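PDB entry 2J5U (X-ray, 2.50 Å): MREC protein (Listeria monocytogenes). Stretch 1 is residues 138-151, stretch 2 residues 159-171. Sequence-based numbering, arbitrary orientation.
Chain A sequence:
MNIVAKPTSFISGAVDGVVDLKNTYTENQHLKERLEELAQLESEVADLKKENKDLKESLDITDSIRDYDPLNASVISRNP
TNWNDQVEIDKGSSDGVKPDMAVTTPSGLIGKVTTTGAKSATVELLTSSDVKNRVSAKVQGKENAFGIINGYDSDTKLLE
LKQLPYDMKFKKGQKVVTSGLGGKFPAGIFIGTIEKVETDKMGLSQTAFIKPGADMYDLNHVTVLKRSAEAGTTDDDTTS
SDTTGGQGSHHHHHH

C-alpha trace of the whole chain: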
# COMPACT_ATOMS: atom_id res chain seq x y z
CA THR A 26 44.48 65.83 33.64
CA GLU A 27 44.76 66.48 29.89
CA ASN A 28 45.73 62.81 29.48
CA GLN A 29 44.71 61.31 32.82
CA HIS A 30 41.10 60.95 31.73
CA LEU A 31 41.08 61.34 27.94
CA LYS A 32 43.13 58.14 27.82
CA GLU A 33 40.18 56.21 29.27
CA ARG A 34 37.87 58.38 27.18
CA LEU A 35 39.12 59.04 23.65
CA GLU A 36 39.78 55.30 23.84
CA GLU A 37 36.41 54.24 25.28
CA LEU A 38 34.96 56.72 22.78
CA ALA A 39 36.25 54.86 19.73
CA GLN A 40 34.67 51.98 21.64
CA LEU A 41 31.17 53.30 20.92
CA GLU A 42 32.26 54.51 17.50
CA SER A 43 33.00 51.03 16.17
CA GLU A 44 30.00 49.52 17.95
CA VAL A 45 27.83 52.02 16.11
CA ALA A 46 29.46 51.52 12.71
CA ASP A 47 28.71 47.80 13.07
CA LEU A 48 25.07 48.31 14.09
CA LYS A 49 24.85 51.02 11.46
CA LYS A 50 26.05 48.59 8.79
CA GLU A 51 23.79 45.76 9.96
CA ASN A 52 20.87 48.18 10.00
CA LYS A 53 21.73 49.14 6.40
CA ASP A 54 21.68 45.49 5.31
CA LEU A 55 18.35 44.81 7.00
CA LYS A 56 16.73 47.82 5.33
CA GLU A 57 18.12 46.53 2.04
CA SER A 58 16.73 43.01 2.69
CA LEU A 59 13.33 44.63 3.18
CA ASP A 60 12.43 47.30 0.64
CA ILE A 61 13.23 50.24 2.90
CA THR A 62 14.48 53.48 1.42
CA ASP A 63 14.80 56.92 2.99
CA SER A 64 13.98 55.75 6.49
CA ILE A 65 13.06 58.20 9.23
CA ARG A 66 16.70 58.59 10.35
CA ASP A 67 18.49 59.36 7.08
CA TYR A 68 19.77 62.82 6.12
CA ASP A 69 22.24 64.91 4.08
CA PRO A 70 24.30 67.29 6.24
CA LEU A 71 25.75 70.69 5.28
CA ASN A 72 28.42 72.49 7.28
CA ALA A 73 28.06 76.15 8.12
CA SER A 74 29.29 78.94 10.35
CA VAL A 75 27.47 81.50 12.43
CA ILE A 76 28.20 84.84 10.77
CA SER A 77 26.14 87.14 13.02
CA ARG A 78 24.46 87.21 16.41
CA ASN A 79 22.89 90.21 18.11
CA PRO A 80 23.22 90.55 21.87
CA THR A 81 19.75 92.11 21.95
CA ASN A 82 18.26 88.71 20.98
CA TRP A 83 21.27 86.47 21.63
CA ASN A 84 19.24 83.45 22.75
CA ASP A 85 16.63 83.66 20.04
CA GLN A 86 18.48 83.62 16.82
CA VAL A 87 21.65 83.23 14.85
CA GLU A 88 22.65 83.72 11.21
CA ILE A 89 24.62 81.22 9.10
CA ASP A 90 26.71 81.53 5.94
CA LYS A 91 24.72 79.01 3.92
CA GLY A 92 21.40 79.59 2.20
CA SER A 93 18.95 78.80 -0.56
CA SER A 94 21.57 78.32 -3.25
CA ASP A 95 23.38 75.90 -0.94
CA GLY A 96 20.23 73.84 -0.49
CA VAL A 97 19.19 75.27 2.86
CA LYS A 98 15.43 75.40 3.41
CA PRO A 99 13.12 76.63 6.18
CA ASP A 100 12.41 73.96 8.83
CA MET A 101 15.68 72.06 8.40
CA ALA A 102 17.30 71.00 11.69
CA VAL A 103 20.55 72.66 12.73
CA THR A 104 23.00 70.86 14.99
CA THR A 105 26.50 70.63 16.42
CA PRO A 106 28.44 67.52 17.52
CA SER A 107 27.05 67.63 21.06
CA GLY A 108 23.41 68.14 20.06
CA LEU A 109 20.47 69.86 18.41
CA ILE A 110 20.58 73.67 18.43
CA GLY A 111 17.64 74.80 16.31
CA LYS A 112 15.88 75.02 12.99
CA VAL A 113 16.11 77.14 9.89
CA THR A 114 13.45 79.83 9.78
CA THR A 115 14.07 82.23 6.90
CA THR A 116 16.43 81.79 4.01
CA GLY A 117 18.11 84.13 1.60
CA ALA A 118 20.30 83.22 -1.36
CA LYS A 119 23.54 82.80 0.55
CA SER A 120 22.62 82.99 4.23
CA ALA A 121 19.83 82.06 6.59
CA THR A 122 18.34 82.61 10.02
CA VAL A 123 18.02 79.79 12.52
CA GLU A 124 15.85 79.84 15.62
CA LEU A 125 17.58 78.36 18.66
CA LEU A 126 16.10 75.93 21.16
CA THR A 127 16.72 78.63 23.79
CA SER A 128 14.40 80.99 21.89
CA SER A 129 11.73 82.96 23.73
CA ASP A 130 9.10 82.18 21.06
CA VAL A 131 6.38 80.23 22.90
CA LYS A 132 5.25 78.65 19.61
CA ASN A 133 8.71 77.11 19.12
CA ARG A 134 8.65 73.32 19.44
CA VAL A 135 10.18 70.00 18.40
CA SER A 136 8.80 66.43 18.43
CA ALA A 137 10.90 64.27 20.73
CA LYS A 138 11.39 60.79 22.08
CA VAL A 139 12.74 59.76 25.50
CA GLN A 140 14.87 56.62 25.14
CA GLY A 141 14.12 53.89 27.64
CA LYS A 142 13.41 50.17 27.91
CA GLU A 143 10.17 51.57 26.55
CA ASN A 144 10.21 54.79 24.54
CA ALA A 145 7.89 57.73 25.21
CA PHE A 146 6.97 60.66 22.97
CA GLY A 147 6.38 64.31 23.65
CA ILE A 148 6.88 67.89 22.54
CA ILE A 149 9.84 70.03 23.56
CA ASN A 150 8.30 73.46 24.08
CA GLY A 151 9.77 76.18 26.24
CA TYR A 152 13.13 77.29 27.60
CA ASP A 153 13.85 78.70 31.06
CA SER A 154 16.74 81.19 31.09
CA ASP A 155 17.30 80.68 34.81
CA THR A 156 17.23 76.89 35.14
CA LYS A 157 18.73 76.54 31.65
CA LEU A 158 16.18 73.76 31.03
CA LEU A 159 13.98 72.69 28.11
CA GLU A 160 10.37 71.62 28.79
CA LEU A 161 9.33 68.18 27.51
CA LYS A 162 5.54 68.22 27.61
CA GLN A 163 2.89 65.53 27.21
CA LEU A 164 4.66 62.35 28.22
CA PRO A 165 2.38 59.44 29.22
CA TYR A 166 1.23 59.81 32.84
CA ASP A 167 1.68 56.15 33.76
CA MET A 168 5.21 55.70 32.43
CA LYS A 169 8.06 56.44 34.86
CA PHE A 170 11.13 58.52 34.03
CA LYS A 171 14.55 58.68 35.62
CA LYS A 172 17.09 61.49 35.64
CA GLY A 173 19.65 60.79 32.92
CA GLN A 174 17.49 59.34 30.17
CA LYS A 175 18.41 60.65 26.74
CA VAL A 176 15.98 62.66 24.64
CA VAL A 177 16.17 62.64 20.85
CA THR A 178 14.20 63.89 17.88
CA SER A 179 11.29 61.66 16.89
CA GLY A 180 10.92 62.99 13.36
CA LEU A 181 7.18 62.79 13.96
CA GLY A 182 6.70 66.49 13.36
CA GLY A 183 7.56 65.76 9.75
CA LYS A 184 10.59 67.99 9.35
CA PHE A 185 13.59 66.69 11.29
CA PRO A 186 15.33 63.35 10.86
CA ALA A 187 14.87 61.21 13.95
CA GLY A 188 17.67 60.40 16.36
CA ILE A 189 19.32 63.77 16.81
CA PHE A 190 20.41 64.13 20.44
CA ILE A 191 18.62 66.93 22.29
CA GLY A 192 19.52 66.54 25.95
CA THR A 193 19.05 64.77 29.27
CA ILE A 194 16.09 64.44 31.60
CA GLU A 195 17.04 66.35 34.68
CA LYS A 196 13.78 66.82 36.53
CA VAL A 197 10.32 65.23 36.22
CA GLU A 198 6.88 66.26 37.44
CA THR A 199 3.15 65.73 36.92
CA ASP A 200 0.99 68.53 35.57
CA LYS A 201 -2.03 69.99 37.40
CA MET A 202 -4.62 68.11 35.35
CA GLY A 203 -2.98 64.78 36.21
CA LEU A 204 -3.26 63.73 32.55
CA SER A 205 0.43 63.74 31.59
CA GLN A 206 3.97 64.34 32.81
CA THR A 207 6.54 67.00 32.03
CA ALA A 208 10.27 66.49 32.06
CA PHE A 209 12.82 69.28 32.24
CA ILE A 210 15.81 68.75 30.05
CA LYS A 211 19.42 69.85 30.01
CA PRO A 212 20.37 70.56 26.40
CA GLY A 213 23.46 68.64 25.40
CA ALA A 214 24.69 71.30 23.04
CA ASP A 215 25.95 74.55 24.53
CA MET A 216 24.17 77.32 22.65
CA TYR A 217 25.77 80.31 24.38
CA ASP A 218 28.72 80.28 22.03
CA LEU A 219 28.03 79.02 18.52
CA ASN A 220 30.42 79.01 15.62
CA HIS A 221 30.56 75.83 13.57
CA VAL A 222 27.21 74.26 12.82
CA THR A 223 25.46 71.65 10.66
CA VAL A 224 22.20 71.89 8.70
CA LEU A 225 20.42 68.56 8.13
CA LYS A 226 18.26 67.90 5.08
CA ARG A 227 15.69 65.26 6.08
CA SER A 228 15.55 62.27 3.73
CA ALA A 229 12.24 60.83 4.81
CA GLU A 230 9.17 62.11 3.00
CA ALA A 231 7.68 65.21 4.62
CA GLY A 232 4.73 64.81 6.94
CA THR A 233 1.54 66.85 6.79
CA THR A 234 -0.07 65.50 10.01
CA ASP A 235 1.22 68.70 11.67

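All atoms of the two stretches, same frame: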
# COMPACT_ATOMS: atom_id res chain seq x y z
N LYS A 138 11.53 62.12 21.51
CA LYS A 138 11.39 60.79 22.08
C LYS A 138 12.38 60.63 23.25
O LYS A 138 13.53 61.07 23.17
CB LYS A 138 11.69 59.74 21.01
CG LYS A 138 11.42 58.32 21.46
CD LYS A 138 11.72 57.33 20.36
CE LYS A 138 13.18 57.35 20.01
NZ LYS A 138 13.49 56.37 18.94
N VAL A 139 11.90 60.02 24.33
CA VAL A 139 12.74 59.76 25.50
C VAL A 139 13.13 58.28 25.41
O VAL A 139 12.25 57.40 25.48
CB VAL A 139 11.97 59.94 26.81
CG1 VAL A 139 12.91 59.68 27.98
CG2 VAL A 139 11.37 61.32 26.89
N GLN A 140 14.42 58.00 25.24
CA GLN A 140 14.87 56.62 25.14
C GLN A 140 14.77 55.90 26.47
O GLN A 140 15.15 56.43 27.51
CB GLN A 140 16.30 56.57 24.64
CG GLN A 140 16.53 57.28 23.35
CD GLN A 140 17.95 57.11 22.86
OE1 GLN A 140 18.88 57.01 23.65
NE2 GLN A 140 18.12 57.09 21.54
N GLY A 141 14.25 54.68 26.43
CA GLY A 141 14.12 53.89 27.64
C GLY A 141 13.83 52.46 27.25
O GLY A 141 13.72 52.16 26.05
N LYS A 142 13.71 51.57 28.23
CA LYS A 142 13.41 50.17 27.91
C LYS A 142 12.15 50.24 27.06
O LYS A 142 11.89 49.38 26.23
CB LYS A 142 13.17 49.37 29.20
CG LYS A 142 14.45 49.01 29.93
CD LYS A 142 14.18 48.21 31.20
CE LYS A 142 15.48 47.79 31.88
NZ LYS A 142 15.25 46.95 33.10
N GLU A 143 11.39 51.30 27.29
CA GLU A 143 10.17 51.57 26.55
C GLU A 143 10.16 53.06 26.27
O GLU A 143 10.11 53.87 27.19
CB GLU A 143 8.95 51.16 27.36
CG GLU A 143 8.75 49.67 27.41
CD GLU A 143 7.67 49.27 28.38
OE1 GLU A 143 7.83 49.54 29.60
OE2 GLU A 143 6.65 48.68 27.94
N ASN A 144 10.21 53.40 24.99
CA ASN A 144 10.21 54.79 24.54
C ASN A 144 8.92 55.54 24.83
O ASN A 144 7.84 54.95 24.93
CB ASN A 144 10.49 54.82 23.04
CG ASN A 144 11.85 54.27 22.71
OD1 ASN A 144 12.14 53.96 21.56
ND2 ASN A 144 12.70 54.17 23.72
N ALA A 145 9.04 56.86 24.97
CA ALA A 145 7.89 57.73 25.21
C ALA A 145 8.05 58.93 24.28
O ALA A 145 9.17 59.31 23.93
CB ALA A 145 7.85 58.18 26.66
N PHE A 146 6.93 59.52 23.87
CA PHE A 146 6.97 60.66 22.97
C PHE A 146 6.39 61.92 23.57
O PHE A 146 5.51 61.86 24.43
CB PHE A 146 6.25 60.31 21.67
CG PHE A 146 6.84 59.13 20.96
CD1 PHE A 146 6.55 57.84 21.38
CD2 PHE A 146 7.74 59.31 19.92
CE1 PHE A 146 7.16 56.74 20.77
CE2 PHE A 146 8.35 58.21 19.30
CZ PHE A 146 8.06 56.93 19.73
N GLY A 147 6.88 63.06 23.12
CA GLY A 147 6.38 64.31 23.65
C GLY A 147 6.83 65.48 22.79
O GLY A 147 7.45 65.31 21.74
N ILE A 148 6.51 66.69 23.26
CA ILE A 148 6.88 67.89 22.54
C ILE A 148 7.79 68.77 23.38
O ILE A 148 7.48 69.09 24.52
CB ILE A 148 5.64 68.71 22.16
CG1 ILE A 148 4.63 67.83 21.42
CG2 ILE A 148 6.05 69.86 21.27
CD1 ILE A 148 5.14 67.26 20.11
N ILE A 149 8.95 69.14 22.84
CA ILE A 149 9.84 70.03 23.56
C ILE A 149 9.21 71.39 23.26
O ILE A 149 8.95 71.72 22.10
CB ILE A 149 11.27 70.01 22.99
CG1 ILE A 149 11.94 68.66 23.27
CG2 ILE A 149 12.05 71.17 23.59
CD1 ILE A 149 12.25 68.41 24.70
N ASN A 150 8.95 72.18 24.29
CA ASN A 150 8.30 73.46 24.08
C ASN A 150 8.50 74.41 25.24
O ASN A 150 7.73 74.40 26.19
CB ASN A 150 6.82 73.21 23.86
CG ASN A 150 6.05 74.48 23.67
OD1 ASN A 150 5.00 74.69 24.28
ND2 ASN A 150 6.55 75.35 22.80
N GLY A 151 9.53 75.24 25.16
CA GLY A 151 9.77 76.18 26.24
C GLY A 151 11.15 76.09 26.85
O GLY A 151 11.63 75.01 27.18
N LEU A 159 14.99 72.83 29.15
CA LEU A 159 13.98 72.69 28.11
C LEU A 159 12.80 71.93 28.71
O LEU A 159 13.00 71.03 29.53
CB LEU A 159 14.56 71.88 26.95
CG LEU A 159 14.99 72.53 25.63
CD1 LEU A 159 14.98 74.04 25.72
CD2 LEU A 159 16.37 71.99 25.26
N GLU A 160 11.58 72.29 28.31
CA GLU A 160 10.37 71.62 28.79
C GLU A 160 9.87 70.53 27.84
O GLU A 160 9.53 70.81 26.69
CB GLU A 160 9.23 72.62 28.98
CG GLU A 160 9.14 73.25 30.36
CD GLU A 160 7.76 73.82 30.64
OE1 GLU A 160 6.80 73.03 30.73
OE2 GLU A 160 7.63 75.07 30.76
N LEU A 161 9.82 69.30 28.32
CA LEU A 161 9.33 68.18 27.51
C LEU A 161 7.92 67.96 28.00
O LEU A 161 7.72 67.44 29.09
CB LEU A 161 10.15 66.93 27.77
CG LEU A 161 10.32 65.99 26.58
CD1 LEU A 161 10.79 64.65 27.09
CD2 LEU A 161 9.02 65.85 25.81
N LYS A 162 6.93 68.35 27.20
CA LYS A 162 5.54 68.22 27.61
C LYS A 162 4.79 67.05 26.98
O LYS A 162 5.13 66.57 25.89
CB LYS A 162 4.77 69.50 27.27
CG LYS A 162 5.38 70.79 27.78
CD LYS A 162 4.57 71.98 27.29
CE LYS A 162 5.14 73.30 27.80
NZ LYS A 162 4.35 74.46 27.30
N GLN A 163 3.76 66.60 27.68
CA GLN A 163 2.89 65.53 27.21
C GLN A 163 3.39 64.10 27.17
O GLN A 163 3.07 63.37 26.24
CB GLN A 163 2.34 65.88 25.85
CG GLN A 163 1.29 66.93 25.94
CD GLN A 163 0.75 67.31 24.60
OE1 GLN A 163 1.41 68.00 23.81
NE2 GLN A 163 -0.47 66.85 24.31
N LEU A 164 4.17 63.71 28.17
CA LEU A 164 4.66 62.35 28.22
C LEU A 164 3.56 61.57 28.93
O LEU A 164 2.84 62.12 29.75
CB LEU A 164 5.95 62.28 29.02
CG LEU A 164 7.16 62.88 28.32
CD1 LEU A 164 6.93 64.36 28.15
CD2 LEU A 164 8.44 62.64 29.11
N PRO A 165 3.41 60.28 28.59
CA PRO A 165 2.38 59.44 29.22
C PRO A 165 2.45 59.51 30.74
O PRO A 165 3.53 59.41 31.32
CB PRO A 165 2.68 58.05 28.67
CG PRO A 165 4.17 58.11 28.34
CD PRO A 165 4.29 59.48 27.73
N TYR A 166 1.30 59.68 31.38
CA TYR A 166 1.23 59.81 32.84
C TYR A 166 1.54 58.56 33.65
O TYR A 166 1.87 58.65 34.83
CB TYR A 166 -0.15 60.32 33.25
CG TYR A 166 -1.20 59.24 33.24
CD1 TYR A 166 -1.41 58.44 34.37
CD2 TYR A 166 -1.98 59.00 32.10
CE1 TYR A 166 -2.38 57.41 34.36
CE2 TYR A 166 -2.94 57.98 32.08
CZ TYR A 166 -3.13 57.20 33.21
OH TYR A 166 -4.09 56.21 33.19
N ASP A 167 1.43 57.39 33.03
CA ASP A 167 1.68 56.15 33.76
C ASP A 167 3.08 55.57 33.58
O ASP A 167 3.44 54.59 34.23
CB ASP A 167 0.65 55.12 33.36
CG ASP A 167 0.52 55.01 31.87
OD1 ASP A 167 1.49 54.54 31.23
OD2 ASP A 167 -0.54 55.40 31.34
N MET A 168 3.85 56.16 32.69
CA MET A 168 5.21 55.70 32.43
C MET A 168 6.10 56.41 33.46
O MET A 168 5.78 57.52 33.89
CB MET A 168 5.60 56.10 31.01
CG MET A 168 6.49 55.12 30.29
SD MET A 168 6.39 55.36 28.50
CE MET A 168 4.89 54.53 28.18
N LYS A 169 7.20 55.79 33.87
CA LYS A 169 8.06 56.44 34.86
C LYS A 169 9.43 56.82 34.29
O LYS A 169 10.10 56.01 33.65
CB LYS A 169 8.25 55.53 36.07
CG LYS A 169 9.00 54.26 35.74
CD LYS A 169 9.55 53.60 36.98
CE LYS A 169 8.45 53.09 37.88
NZ LYS A 169 9.04 52.54 39.13
N PHE A 170 9.85 58.05 34.55
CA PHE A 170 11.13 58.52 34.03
C PHE A 170 12.18 58.75 35.10
O PHE A 170 11.87 59.12 36.23
CB PHE A 170 10.92 59.78 33.21
CG PHE A 170 9.87 59.63 32.15
CD1 PHE A 170 8.53 59.84 32.45
CD2 PHE A 170 10.22 59.21 30.88
CE1 PHE A 170 7.56 59.63 31.48
CE2 PHE A 170 9.25 59.00 29.91
CZ PHE A 170 7.92 59.21 30.21
N LYS A 171 13.43 58.54 34.71
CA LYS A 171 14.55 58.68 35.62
C LYS A 171 15.53 59.72 35.10
O LYS A 171 15.75 59.83 33.89
CB LYS A 171 15.24 57.32 35.77
CG LYS A 171 15.86 57.08 37.13
CD LYS A 171 16.15 55.60 37.36
CE LYS A 171 16.60 55.34 38.80
NZ LYS A 171 16.76 53.89 39.07

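The strand that begins at Ala 145 and the strand through Leu 159 to Leu 164 run side by side in antiparallel fashion, their N-to-C directions 143° apart, and the two stretches together bury 792 Å². Leu 161, Ile 149 and Lys 162 cover the most surface, and each belongs to one of the two bridges that set the register.

The first bridge joins Ile 148 to Lys 162 as a hydrogen-bonded pair. Ile 148 N donates to Lys 162 O at 3.0 Å, and Lys 162 N donates to Ile 148 O at 2.8 Å; both bonds are nearly linear, so the backbones lie well aligned here. The ladder continues toward the end of the first stretch, where Asn 150 N donates to Glu 160 O (2.8 Å) and Glu 160 N donates to Gly 151 O (2.9 Å, with a more bent geometry). The same carbonyls also receive CA-H...O contacts, from Ile 149 CA to Glu 160 O at 3.2 Å and from Leu 159 CA to Gly 151 O at 3.4 Å.

Ile 149 and Leu 161 form the adjacent non-hydrogen-bonded pair, with CA atoms 4.4 Å apart and both side chains on the same face of the sheet. Ile 149 CD1 lies 3.6 Å from Leu 161 CG, while Ile 149 CG2 reaches Leu 159 CG at 3.8 Å. Leu 161 extends the apolar layer to the preceding strand segment: its CD1 is 3.4 Å from Val 139 CG2. Its CD2 lies 3.7 Å from Gly 147 CA, close packing that depends on the absence of a side chain, since a CB on Gly 147 would clash with both Leu 161 CD2 and Lys 162 O.

Val 139 is held beside this layer by the backbone bond from Val 139 N to Ala 145 O (2.8 Å), with a weak return bond from Ala 145 N to Val 139 O (3.3 Å). Val 139 CG2 also meets Leu 164 CD2 at 3.9 Å. Farther along, Ala 145 CB contacts Met 168 SD at 3.7 Å and approaches the edge of the Phe 170 ring, 3.6 Å from Phe 170 CE2, so the loop after the second strand closes over this small side chain.

Lys 162 lies on the other face, with Ile 148. Its chain is extended, with chi2 to chi4 all t, and carries the ammonium group along the sheet to Asn 150, where Lys 162 NZ donates to Asn 150 OD1 at 3.1 Å. This polar side-chain link supplements the backbone ladder, whereas the Ile 149 and Leu 161 face is joined by apolar packing.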